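Local atomic coordinates of glutamyl-tRNA(Gln) amidotransferase subunit B, mitochondrial (Saccharomyces cerevisiae, PDB entry 4N0H), a protein that forms the B subunit of a mitochondrial amidotransferase assembly and carries a catalytic domain of the GatB/GatE family. Residues I170-K175 / R185-K190; L76-Q81 / I133-L138; A67-M72 / S302-L307; M72-A77 / K189-L194. All coordinates share one frame; numbering follows the deposited sequence. Where two conformers were deposited one is given.

Contact 1: I170-K175 / R185-K190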
loop_
_atom_site.group_PDB
_atom_site.type_symbol
_atom_site.label_atom_id
_atom_site.label_comp_id
_atom_site.label_asym_id
_atom_site.label_seq_id
_atom_site.Cartn_x
_atom_site.Cartn_y
_atom_site.Cartn_z
ATOM N N ILE B 170 -22.905 0.321 -6.314
ATOM C CA ILE B 170 -23.227 -0.943 -5.667
ATOM C C ILE B 170 -23.528 -1.977 -6.743
ATOM O O ILE B 170 -24.342 -1.739 -7.636
ATOM C CB ILE B 170 -24.417 -0.830 -4.704
ATOM C CG1 ILE B 170 -24.023 -0.026 -3.466
ATOM C CG2 ILE B 170 -24.887 -2.210 -4.283
ATOM C CD1 ILE B 170 -25.081 -0.039 -2.374
ATOM N N GLU B 171 -22.847 -3.114 -6.676
ATOM C CA GLU B 171 -23.141 -4.208 -7.584
ATOM C C GLU B 171 -24.018 -5.222 -6.872
ATOM O O GLU B 171 -23.666 -5.716 -5.800
ATOM C CB GLU B 171 -21.865 -4.886 -8.083
ATOM C CG GLU B 171 -22.138 -6.064 -9.010
ATOM C CD GLU B 171 -20.882 -6.828 -9.399
ATOM O OE1 GLU B 171 -21.010 -7.963 -9.905
ATOM O OE2 GLU B 171 -19.769 -6.295 -9.208
ATOM N N LEU B 172 -25.164 -5.524 -7.471
ATOM C CA LEU B 172 -26.060 -6.540 -6.942
ATOM C C LEU B 172 -26.044 -7.759 -7.852
ATOM O O LEU B 172 -26.285 -7.651 -9.054
ATOM C CB LEU B 172 -27.480 -5.982 -6.808
ATOM C CG LEU B 172 -28.578 -6.927 -6.314
ATOM C CD1 LEU B 172 -29.503 -6.206 -5.361
ATOM C CD2 LEU B 172 -29.365 -7.507 -7.482
ATOM N N VAL B 173 -25.747 -8.919 -7.281
ATOM C CA VAL B 173 -25.763 -10.156 -8.047
ATOM C C VAL B 173 -26.887 -11.069 -7.558
ATOM O O VAL B 173 -26.940 -11.435 -6.379
ATOM C CB VAL B 173 -24.419 -10.894 -7.951
ATOM C CG1 VAL B 173 -24.391 -12.075 -8.915
ATOM C CG2 VAL B 173 -23.275 -9.942 -8.243
ATOM N N THR B 174 -27.795 -11.423 -8.462
ATOM C CA THR B 174 -28.875 -12.338 -8.123
ATOM C C THR B 174 -28.418 -13.776 -8.323
ATOM O O THR B 174 -27.426 -14.034 -9.001
ATOM C CB THR B 174 -30.119 -12.109 -9.004
ATOM O OG1 THR B 174 -29.894 -12.668 -10.304
ATOM C CG2 THR B 174 -30.425 -10.629 -9.137
ATOM N N LYS B 175 -29.145 -14.711 -7.724
ATOM C CA LYS B 175 -28.967 -16.120 -8.031
ATOM C C LYS B 175 -29.615 -16.376 -9.390
ATOM O O LYS B 175 -30.424 -15.569 -9.846
ATOM C CB LYS B 175 -29.600 -16.977 -6.934
ATOM C CG LYS B 175 -28.768 -17.022 -5.661
ATOM C CD LYS B 175 -29.624 -16.915 -4.413
ATOM C CE LYS B 175 -28.757 -16.819 -3.164
ATOM N NZ LYS B 175 -29.565 -16.560 -1.938
ATOM N N ARG B 185 -37.868 -8.614 -16.763
ATOM C CA ARG B 185 -38.426 -7.275 -16.931
ATOM C C ARG B 185 -39.057 -6.741 -15.642
ATOM O O ARG B 185 -38.857 -5.579 -15.282
ATOM C CB ARG B 185 -39.447 -7.251 -18.075
ATOM C CG ARG B 185 -40.315 -6.000 -18.102
ATOM C CD ARG B 185 -41.157 -5.901 -19.376
ATOM N NE ARG B 185 -40.407 -5.311 -20.483
ATOM C CZ ARG B 185 -40.082 -5.956 -21.600
ATOM N NH1 ARG B 185 -40.451 -7.219 -21.775
ATOM N NH2 ARG B 185 -39.395 -5.331 -22.549
ATOM N N ALA B 186 -39.811 -7.593 -14.951
ATOM C CA ALA B 186 -40.489 -7.194 -13.721
ATOM C C ALA B 186 -39.503 -6.896 -12.591
ATOM O O ALA B 186 -39.736 -6.006 -11.772
ATOM C CB ALA B 186 -41.483 -8.263 -13.289
ATOM N N PHE B 187 -38.405 -7.645 -12.549
ATOM C CA PHE B 187 -37.388 -7.458 -11.515
ATOM C C PHE B 187 -36.650 -6.130 -11.687
ATOM O O PHE B 187 -36.497 -5.366 -10.735
ATOM C CB PHE B 187 -36.394 -8.619 -11.532
ATOM C CG PHE B 187 -35.318 -8.514 -10.488
ATOM C CD1 PHE B 187 -35.509 -9.048 -9.223
ATOM C CD2 PHE B 187 -34.112 -7.889 -10.773
ATOM C CE1 PHE B 187 -34.518 -8.955 -8.259
ATOM C CE2 PHE B 187 -33.118 -7.790 -9.814
ATOM C CZ PHE B 187 -33.321 -8.323 -8.556
ATOM N N ILE B 188 -36.179 -5.875 -12.904
ATOM C CA ILE B 188 -35.477 -4.638 -13.220
ATOM C C ILE B 188 -36.354 -3.435 -12.896
ATOM O O ILE B 188 -35.891 -2.448 -12.330
ATOM C CB ILE B 188 -35.069 -4.599 -14.703
ATOM C CG1 ILE B 188 -34.052 -5.704 -14.998
ATOM C CG2 ILE B 188 -34.504 -3.238 -15.073
ATOM C CD1 ILE B 188 -33.668 -5.803 -16.454
ATOM N N LYS B 189 -37.634 -3.545 -13.237
ATOM C CA LYS B 189 -38.604 -2.490 -12.970
ATOM C C LYS B 189 -38.748 -2.221 -11.474
ATOM O O LYS B 189 -38.723 -1.070 -11.041
ATOM C CB LYS B 189 -39.965 -2.870 -13.559
ATOM C CG LYS B 189 -40.971 -1.736 -13.601
ATOM C CD LYS B 189 -42.381 -2.273 -13.815
ATOM C CE LYS B 189 -43.287 -1.234 -14.454
ATOM N NZ LYS B 189 -42.920 -0.993 -15.880
ATOM N N LYS B 190 -38.896 -3.283 -10.688
ATOM C CA LYS B 190 -39.064 -3.135 -9.245
ATOM C C LYS B 190 -37.766 -2.698 -8.568
ATOM O O LYS B 190 -37.785 -1.911 -7.620
ATOM C CB LYS B 190 -39.584 -4.427 -8.605
ATOM C CG LYS B 190 -39.893 -4.279 -7.121
ATOM C CD LYS B 190 -40.506 -5.538 -6.523
ATOM C CE LYS B 190 -41.810 -5.896 -7.207
ATOM N NZ LYS B 190 -42.680 -6.762 -6.357
#
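L172 and T174, two residues of strand 168-174 with their side chains on the same face, meet the single aromatic side chain of F187 from helix 181-197. This is helix-on-sheet packing between elements that follow one another in the chain, and no hydrogen bond crosses it. Ahead of them, I170 lies on that face too, but it packs on A71 and L74 of helix 65-78, among others. L172 brings the methyl CD2 to the rim of the F187 ring, close to the ring plane, 4.2 Å from CZ. V173 turns to the other face of the sheet, against E19. T174 then makes the tighter approach: its methyl CG2 is 3.7 Å from F187 CZ and 4.0 Å from CE2, reaching the ring obliquely. The phenyl extends straight off its helix because its CG is trans to the backbone N (chi1 -179°), which directs CZ at the strand. Around it, L18 and I20 of strand 14-23 and I133 of strand 130-142 add apolar contacts, and F178 meets the ring edge-to-face. The hydroxyl of T174 is buried but has partners: it receives the N-H of L18 and donates to the next carbonyl, with OG1 3.0 Å from K175 O. In that bond OG1 lies above the K175 carbonyl plane, 43° out of it.

Contact 2: L76-Q81 / I133-L138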
loop_
_atom_site.group_PDB
_atom_site.type_symbol
_atom_site.label_atom_id
_atom_site.label_comp_id
_atom_site.label_asym_id
_atom_site.label_seq_id
_atom_site.Cartn_x
_atom_site.Cartn_y
_atom_site.Cartn_z
ATOM N N LEU B 76 -31.059 -3.958 4.042
ATOM C CA LEU B 76 -32.232 -4.100 4.895
ATOM C C LEU B 76 -33.494 -4.301 4.059
ATOM O O LEU B 76 -34.332 -5.145 4.376
ATOM C CB LEU B 76 -32.380 -2.877 5.803
ATOM C CG LEU B 76 -31.362 -2.778 6.940
ATOM C CD1 LEU B 76 -31.476 -1.444 7.658
ATOM C CD2 LEU B 76 -31.557 -3.927 7.916
ATOM N N ALA B 77 -33.616 -3.535 2.982
ATOM C CA ALA B 77 -34.779 -3.633 2.106
ATOM C C ALA B 77 -34.871 -5.002 1.442
ATOM O O ALA B 77 -35.965 -5.499 1.179
ATOM C CB ALA B 77 -34.750 -2.532 1.056
ATOM N N LEU B 78 -33.717 -5.608 1.177
ATOM C CA LEU B 78 -33.660 -6.913 0.520
ATOM C C LEU B 78 -33.709 -8.073 1.514
ATOM O O LEU B 78 -33.910 -9.223 1.124
ATOM C CB LEU B 78 -32.382 -7.033 -0.313
ATOM C CG LEU B 78 -32.165 -6.033 -1.448
ATOM C CD1 LEU B 78 -30.776 -6.227 -2.027
ATOM C CD2 LEU B 78 -33.234 -6.166 -2.532
ATOM N N GLY B 79 -33.513 -7.771 2.792
ATOM C CA GLY B 79 -33.410 -8.811 3.801
ATOM C C GLY B 79 -32.080 -9.542 3.714
ATOM O O GLY B 79 -31.974 -10.712 4.078
ATOM N N SER B 80 -31.053 -8.849 3.227
ATOM C CA SER B 80 -29.730 -9.447 3.103
ATOM C C SER B 80 -29.052 -9.542 4.465
ATOM O O SER B 80 -29.366 -8.777 5.376
ATOM C CB SER B 80 -28.860 -8.622 2.156
ATOM O OG SER B 80 -29.489 -8.468 0.898
ATOM N N GLN B 81 -28.127 -10.484 4.604
ATOM C CA GLN B 81 -27.296 -10.543 5.801
ATOM C C GLN B 81 -26.029 -9.719 5.606
ATOM O O GLN B 81 -25.196 -10.031 4.751
ATOM C CB GLN B 81 -26.935 -11.984 6.164
ATOM C CG GLN B 81 -25.737 -12.083 7.106
ATOM C CD GLN B 81 -25.747 -13.340 7.951
ATOM O OE1 GLN B 81 -26.678 -13.574 8.723
ATOM N NE2 GLN B 81 -24.708 -14.155 7.814
ATOM N N ILE B 133 -36.937 -13.894 -6.255
ATOM C CA ILE B 133 -35.620 -13.875 -6.877
ATOM C C ILE B 133 -34.567 -13.678 -5.794
ATOM O O ILE B 133 -34.466 -12.598 -5.215
ATOM C CB ILE B 133 -35.494 -12.726 -7.897
ATOM C CG1 ILE B 133 -36.628 -12.787 -8.926
ATOM C CG2 ILE B 133 -34.139 -12.773 -8.582
ATOM C CD1 ILE B 133 -36.568 -13.994 -9.833
ATOM N N GLY B 134 -33.789 -14.720 -5.519
ATOM C CA GLY B 134 -32.764 -14.652 -4.494
ATOM C C GLY B 134 -31.580 -13.784 -4.879
ATOM O O GLY B 134 -31.195 -13.717 -6.048
ATOM N N ILE B 135 -31.001 -13.113 -3.889
ATOM C CA ILE B 135 -29.808 -12.302 -4.101
ATOM C C ILE B 135 -28.576 -13.053 -3.604
ATOM O O ILE B 135 -28.563 -13.563 -2.484
ATOM C CB ILE B 135 -29.903 -10.955 -3.357
ATOM C CG1 ILE B 135 -31.216 -10.242 -3.700
ATOM C CG2 ILE B 135 -28.702 -10.074 -3.676
ATOM C CD1 ILE B 135 -31.380 -9.923 -5.172
ATOM N N LEU B 136 -27.547 -13.133 -4.440
ATOM C CA LEU B 136 -26.303 -13.784 -4.051
ATOM C C LEU B 136 -25.551 -12.874 -3.088
ATOM O O LEU B 136 -25.274 -13.247 -1.945
ATOM C CB LEU B 136 -25.434 -14.055 -5.285
ATOM C CG LEU B 136 -24.418 -15.206 -5.303
ATOM C CD1 LEU B 136 -23.512 -15.072 -6.519
ATOM C CD2 LEU B 136 -23.586 -15.298 -4.036
ATOM N N GLN B 137 -25.219 -11.677 -3.559
ATOM C CA GLN B 137 -24.434 -10.747 -2.765
ATOM C C GLN B 137 -24.570 -9.302 -3.233
ATOM O O GLN B 137 -25.140 -9.013 -4.288
ATOM C CB GLN B 137 -22.961 -11.153 -2.782
ATOM C CG GLN B 137 -22.332 -11.098 -4.159
ATOM C CD GLN B 137 -20.963 -11.738 -4.190
ATOM O OE1 GLN B 137 -20.016 -11.173 -4.729
ATOM N NE2 GLN B 137 -20.853 -12.932 -3.612
ATOM N N LEU B 138 -24.005 -8.405 -2.433
ATOM C CA LEU B 138 -24.129 -6.974 -2.621
ATOM C C LEU B 138 -22.739 -6.392 -2.368
ATOM O O LEU B 138 -22.166 -6.618 -1.306
ATOM C CB LEU B 138 -25.131 -6.458 -1.592
ATOM C CG LEU B 138 -25.874 -5.138 -1.719
ATOM C CD1 LEU B 138 -27.221 -5.276 -1.021
ATOM C CD2 LEU B 138 -25.065 -4.017 -1.099
#
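L78 and L138 cross obliquely, each offering its CD1 methyl to the other, with L78 CD1 3.8 Å from L138 CD1. L78 is the last residue of helix 65-78; L138, on strand 130-142, has CG opposite its backbone N (chi1 -160°), which brings its CD1 to L78. The same L78 methyl also comes within 4.4 Å of I135 CG1, so one leucine branch bridges two strand residues. I135 and L138 can both turn to the helix, although three positions apart, because L136 and Q137 together face V173 in a classic beta bulge, which resets the alternation of the strand. Where the helix stops, a Schellman motif with G79 at positive phi turns the chain, its bonds running from S80 N to S75 O and, at 3.2 Å, from G79 N to L76 O. S80 is thereby brought beside the strand, with OG 4.4 Å from L138 CD1; its hydroxyl bonds to G114 O of strand 102-120. L172 adds its side chain to both L78 and I135. Across the contact itself carbon meets carbon almost throughout and no hydrogen bond forms, which implies cohesion by dispersion and exclusion of water.

Contact 3: A67-M72 / S302-L307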
loop_
_atom_site.group_PDB
_atom_site.type_symbol
_atom_site.label_atom_id
_atom_site.label_comp_id
_atom_site.label_asym_id
_atom_site.label_seq_id
_atom_site.Cartn_x
_atom_site.Cartn_y
_atom_site.Cartn_z
ATOM N N ALA B 67 -21.687 5.982 1.735
ATOM C CA ALA B 67 -21.819 4.778 0.918
ATOM C C ALA B 67 -22.176 3.564 1.776
ATOM O O ALA B 67 -22.918 2.682 1.341
ATOM C CB ALA B 67 -20.544 4.517 0.123
ATOM N N ILE B 68 -21.647 3.522 2.995
ATOM C CA ILE B 68 -22.026 2.481 3.950
ATOM C C ILE B 68 -23.507 2.590 4.317
ATOM O O ILE B 68 -24.226 1.590 4.362
ATOM C CB ILE B 68 -21.194 2.562 5.240
ATOM C CG1 ILE B 68 -19.731 2.216 4.967
ATOM C CG2 ILE B 68 -21.759 1.628 6.313
ATOM C CD1 ILE B 68 -18.876 2.277 6.214
ATOM N N LEU B 69 -23.959 3.809 4.588
ATOM C CA LEU B 69 -25.349 4.035 4.963
ATOM C C LEU B 69 -26.286 3.589 3.843
ATOM O O LEU B 69 -27.282 2.902 4.084
ATOM C CB LEU B 69 -25.581 5.514 5.291
ATOM C CG LEU B 69 -27.014 5.926 5.632
ATOM C CD1 LEU B 69 -27.460 5.286 6.936
ATOM C CD2 LEU B 69 -27.142 7.441 5.701
ATOM N N PHE B 70 -25.950 3.979 2.616
ATOM C CA PHE B 70 -26.751 3.633 1.451
ATOM C C PHE B 70 -26.785 2.120 1.277
ATOM O O PHE B 70 -27.840 1.543 1.037
ATOM C CB PHE B 70 -26.205 4.297 0.179
ATOM C CG PHE B 70 -26.599 5.745 0.022
ATOM C CD1 PHE B 70 -27.026 6.491 1.108
ATOM C CD2 PHE B 70 -26.540 6.358 -1.222
ATOM C CE1 PHE B 70 -27.383 7.824 0.961
ATOM C CE2 PHE B 70 -26.896 7.694 -1.382
ATOM C CZ PHE B 70 -27.318 8.426 -0.288
ATOM N N ALA B 71 -25.629 1.476 1.415
ATOM C CA ALA B 71 -25.568 0.022 1.294
ATOM C C ALA B 71 -26.358 -0.682 2.409
ATOM O O ALA B 71 -26.930 -1.755 2.199
ATOM C CB ALA B 71 -24.132 -0.457 1.265
ATOM N N MET B 72 -26.375 -0.082 3.596
ATOM C CA MET B 72 -27.186 -0.601 4.698
ATOM C C MET B 72 -28.675 -0.596 4.352
ATOM O O MET B 72 -29.369 -1.594 4.541
ATOM C CB MET B 72 -26.949 0.212 5.971
ATOM C CG MET B 72 -25.948 -0.418 6.922
ATOM S SD MET B 72 -26.528 -2.038 7.463
ATOM C CE MET B 72 -25.300 -2.427 8.694
ATOM N N SER B 302 -30.136 -1.883 13.655
ATOM C CA SER B 302 -31.364 -1.339 14.232
ATOM C C SER B 302 -31.496 0.164 13.986
ATOM O O SER B 302 -32.593 0.662 13.764
ATOM C CB SER B 302 -31.454 -1.650 15.731
ATOM O OG SER B 302 -30.218 -1.386 16.377
ATOM N N GLY B 303 -30.375 0.877 14.016
ATOM C CA GLY B 303 -30.380 2.312 13.781
ATOM C C GLY B 303 -30.893 2.688 12.402
ATOM O O GLY B 303 -31.818 3.493 12.267
ATOM N N VAL B 304 -30.291 2.097 11.373
ATOM C CA VAL B 304 -30.683 2.358 9.987
ATOM C C VAL B 304 -32.103 1.854 9.709
ATOM O O VAL B 304 -32.824 2.422 8.887
ATOM C CB VAL B 304 -29.656 1.743 8.991
ATOM C CG1 VAL B 304 -30.111 1.906 7.547
ATOM C CG2 VAL B 304 -28.288 2.386 9.186
ATOM N N ARG B 305 -32.503 0.791 10.402
ATOM C CA ARG B 305 -33.852 0.244 10.254
ATOM C C ARG B 305 -34.915 1.296 10.549
ATOM O O ARG B 305 -35.937 1.372 9.865
ATOM C CB ARG B 305 -34.052 -0.966 11.172
ATOM C CG ARG B 305 -34.402 -2.249 10.436
ATOM C CD ARG B 305 -34.477 -3.444 11.376
ATOM N NE ARG B 305 -34.402 -4.704 10.639
ATOM C CZ ARG B 305 -33.632 -5.729 10.989
ATOM N NH1 ARG B 305 -32.877 -5.650 12.075
ATOM N NH2 ARG B 305 -33.616 -6.834 10.259
ATOM N N GLY B 306 -34.663 2.112 11.565
ATOM C CA GLY B 306 -35.607 3.144 11.954
ATOM C C GLY B 306 -35.704 4.283 10.958
ATOM O O GLY B 306 -36.681 5.028 10.944
ATOM N N LEU B 307 -34.688 4.415 10.113
ATOM C CA LEU B 307 -34.629 5.518 9.163
ATOM C C LEU B 307 -35.142 5.091 7.778
ATOM O O LEU B 307 -35.186 5.886 6.839
ATOM C CB LEU B 307 -33.208 6.117 9.155
ATOM C CG LEU B 307 -32.189 6.206 8.013
ATOM C CD1 LEU B 307 -30.848 6.676 8.590
ATOM C CD2 LEU B 307 -31.985 4.904 7.259
#
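No ring or other flat group passes between L69 and M72 of helix 65-78 and V304 of helix 298-306 with the nearby L307; branched aliphatic groups fill the contact, and the nearby aromatics, F111 against M72 and Y112 of subunit F against V304 and L307, lie around it. V304 is the middle piece. Its CG2 methyl sits 3.8 Å from L69 CD1 and 4.1 Å from M72 CB, while CG1 lies 3.9 Å from the same M72 CB, so both branches of the valine are used. L69 leaves its helix with CG trans to the backbone N (chi1 177°), and this carries CD1 across to the second segment, where it also comes to 4.0 Å from L307 CD1. M72 takes part mainly through its CB: the chain bends at chi2 (-61°), and its end leads away and packs on V300, I301 and L296. Backbones approach to 7.0 Å between M72 CA and V304 CA, a separation spanned by the small valine. L69 further packs on I119 of subunit F. The arrangement is helix-to-helix packing through apolar side chains beside the interface with subunit F, where both segments present residues to the partner chain.

Contact 4: M72-A77 / K189-L194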
loop_
_atom_site.group_PDB
_atom_site.type_symbol
_atom_site.label_atom_id
_atom_site.label_comp_id
_atom_site.label_asym_id
_atom_site.label_seq_id
_atom_site.Cartn_x
_atom_site.Cartn_y
_atom_site.Cartn_z
ATOM N N MET B 72 -26.375 -0.082 3.596
ATOM C CA MET B 72 -27.186 -0.601 4.698
ATOM C C MET B 72 -28.675 -0.596 4.352
ATOM O O MET B 72 -29.369 -1.594 4.541
ATOM C CB MET B 72 -26.949 0.212 5.971
ATOM C CG MET B 72 -25.948 -0.418 6.922
ATOM S SD MET B 72 -26.528 -2.038 7.463
ATOM C CE MET B 72 -25.300 -2.427 8.694
ATOM N N LYS B 73 -29.155 0.532 3.837
ATOM C CA LYS B 73 -30.568 0.672 3.499
ATOM C C LYS B 73 -30.993 -0.360 2.459
ATOM O O LYS B 73 -32.069 -0.961 2.566
ATOM C CB LYS B 73 -30.880 2.094 3.021
ATOM C CG LYS B 73 -30.560 3.166 4.052
ATOM C CD LYS B 73 -30.894 4.564 3.550
ATOM C CE LYS B 73 -32.390 4.803 3.532
ATOM N NZ LYS B 73 -32.735 6.163 3.026
ATOM N N LEU B 74 -30.136 -0.588 1.469
ATOM C CA LEU B 74 -30.432 -1.577 0.439
ATOM C C LEU B 74 -30.447 -2.999 1.005
ATOM O O LEU B 74 -31.335 -3.781 0.686
ATOM C CB LEU B 74 -29.437 -1.480 -0.719
ATOM C CG LEU B 74 -29.692 -2.487 -1.837
ATOM C CD1 LEU B 74 -31.094 -2.299 -2.433
ATOM C CD2 LEU B 74 -28.623 -2.375 -2.908
ATOM N N SER B 75 -29.461 -3.329 1.839
ATOM C CA SER B 75 -29.379 -4.659 2.444
ATOM C C SER B 75 -30.626 -4.951 3.272
ATOM O O SER B 75 -31.181 -6.044 3.209
ATOM C CB SER B 75 -28.140 -4.778 3.336
ATOM O OG SER B 75 -26.955 -4.479 2.619
ATOM N N LEU B 76 -31.059 -3.958 4.042
ATOM C CA LEU B 76 -32.232 -4.100 4.895
ATOM C C LEU B 76 -33.494 -4.301 4.059
ATOM O O LEU B 76 -34.332 -5.145 4.376
ATOM C CB LEU B 76 -32.380 -2.877 5.803
ATOM C CG LEU B 76 -31.362 -2.778 6.940
ATOM C CD1 LEU B 76 -31.476 -1.444 7.658
ATOM C CD2 LEU B 76 -31.557 -3.927 7.916
ATOM N N ALA B 77 -33.616 -3.535 2.982
ATOM C CA ALA B 77 -34.779 -3.633 2.106
ATOM C C ALA B 77 -34.871 -5.002 1.442
ATOM O O ALA B 77 -35.965 -5.499 1.179
ATOM C CB ALA B 77 -34.750 -2.532 1.056
ATOM N N LYS B 189 -37.634 -3.545 -13.237
ATOM C CA LYS B 189 -38.604 -2.490 -12.970
ATOM C C LYS B 189 -38.748 -2.221 -11.474
ATOM O O LYS B 189 -38.723 -1.070 -11.041
ATOM C CB LYS B 189 -39.965 -2.870 -13.559
ATOM C CG LYS B 189 -40.971 -1.736 -13.601
ATOM C CD LYS B 189 -42.381 -2.273 -13.815
ATOM C CE LYS B 189 -43.287 -1.234 -14.454
ATOM N NZ LYS B 189 -42.920 -0.993 -15.880
ATOM N N LYS B 190 -38.896 -3.283 -10.688
ATOM C CA LYS B 190 -39.064 -3.135 -9.245
ATOM C C LYS B 190 -37.766 -2.698 -8.568
ATOM O O LYS B 190 -37.785 -1.911 -7.620
ATOM C CB LYS B 190 -39.584 -4.427 -8.605
ATOM C CG LYS B 190 -39.893 -4.279 -7.121
ATOM C CD LYS B 190 -40.506 -5.538 -6.523
ATOM C CE LYS B 190 -41.810 -5.896 -7.207
ATOM N NZ LYS B 190 -42.680 -6.762 -6.357
ATOM N N TYR B 191 -36.640 -3.211 -9.049
ATOM C CA TYR B 191 -35.353 -2.821 -8.485
ATOM C C TYR B 191 -35.096 -1.330 -8.702
ATOM O O TYR B 191 -34.596 -0.645 -7.809
ATOM C CB TYR B 191 -34.211 -3.653 -9.067
ATOM C CG TYR B 191 -32.892 -3.412 -8.370
ATOM C CD1 TYR B 191 -32.752 -3.669 -7.010
ATOM C CD2 TYR B 191 -31.790 -2.926 -9.062
ATOM C CE1 TYR B 191 -31.557 -3.451 -6.359
ATOM C CE2 TYR B 191 -30.582 -2.705 -8.418
ATOM C CZ TYR B 191 -30.475 -2.970 -7.064
ATOM O OH TYR B 191 -29.288 -2.757 -6.407
ATOM N N GLN B 192 -35.448 -0.839 -9.889
ATOM C CA GLN B 192 -35.360 0.585 -10.200
ATOM C C GLN B 192 -36.187 1.405 -9.218
ATOM O O GLN B 192 -35.697 2.377 -8.642
ATOM C CB GLN B 192 -35.852 0.866 -11.621
ATOM C CG GLN B 192 -34.833 0.624 -12.710
ATOM C CD GLN B 192 -35.338 1.065 -14.070
ATOM O OE1 GLN B 192 -36.231 0.442 -14.643
ATOM N NE2 GLN B 192 -34.778 2.154 -14.587
ATOM N N ASN B 193 -37.445 1.014 -9.040
ATOM C CA ASN B 193 -38.320 1.682 -8.084
ATOM C C ASN B 193 -37.775 1.672 -6.659
ATOM O O ASN B 193 -37.845 2.679 -5.954
ATOM C CB ASN B 193 -39.713 1.058 -8.110
ATOM C CG ASN B 193 -40.654 1.802 -9.019
ATOM O OD1 ASN B 193 -40.621 1.635 -10.240
ATOM N ND2 ASN B 193 -41.499 2.640 -8.430
ATOM N N LEU B 194 -37.230 0.535 -6.246
ATOM C CA LEU B 194 -36.666 0.394 -4.906
ATOM C C LEU B 194 -35.514 1.369 -4.629
ATOM O O LEU B 194 -35.520 2.068 -3.615
ATOM C CB LEU B 194 -36.191 -1.043 -4.665
ATOM C CG LEU B 194 -35.579 -1.292 -3.282
ATOM C CD1 LEU B 194 -36.655 -1.209 -2.208
ATOM C CD2 LEU B 194 -34.852 -2.630 -3.225
#
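L74 and A77 face Y191 and L194 from helices whose short segments pass 12.4 Å apart at their axes, with 134° between their N-to-C directions, nearer antiparallel than parallel. The backbones come closest at the C-terminal ends of the two segments, where A77 CA and L194 CA are 8.3 Å apart. The wide axis spacing is bridged mainly by L74, Y191 and L194. L74 stands with CG trans to its backbone N (chi1 -180°), so that its forked end projects into the gap and its two methyls take different partners. CD2 touches the phenol oxygen, 3.6 Å from Y191 OH; CD1 lies obliquely to the tyrosine ring, 4.1 Å from CE1, and is 3.9 Å from L194 CD2. The leucine and tyrosine side chains run at about a right angle to each other. Both helices rest on the same face of the large mixed sheet, L74 on I170 and Y191 on L172, and the pair thus forms part of a helical layer over that face. On each helix a lysine is tied to other parts of the fold: K73 NZ is hydrogen-bonded to L198 O, and K190 NZ makes a salt bridge with D124 while also bonding to N118 O. L194 divides its branches as well: while CD2 meets L74, CD1 comes to 4.0 Å from A77 CB, the short alanine side chain admitting the leucine close to the helix. L311 of the C-terminal tail also packs on L194.

In the fold
Following the chain, helix 65-78 opens three of the four contacts. Contact 3 starts first and closes last, at helix 298-306, so its loop encloses the other three and joins the C-terminal region, beside subunit F, to the sheet-packed core. Contact 4 opens next and closes on helix 181-197. Contact 2 starts from the same stretch as contact 4 and returns early to strand 130-142; contact 1 runs the short way from strand 168-174 and ends on the same stretch as contact 4. Contacts 2 and 1 follow in series. They are joined through the neighbouring strands, contacts 1 and 4 through helix 181-197, with L172 touching Y191.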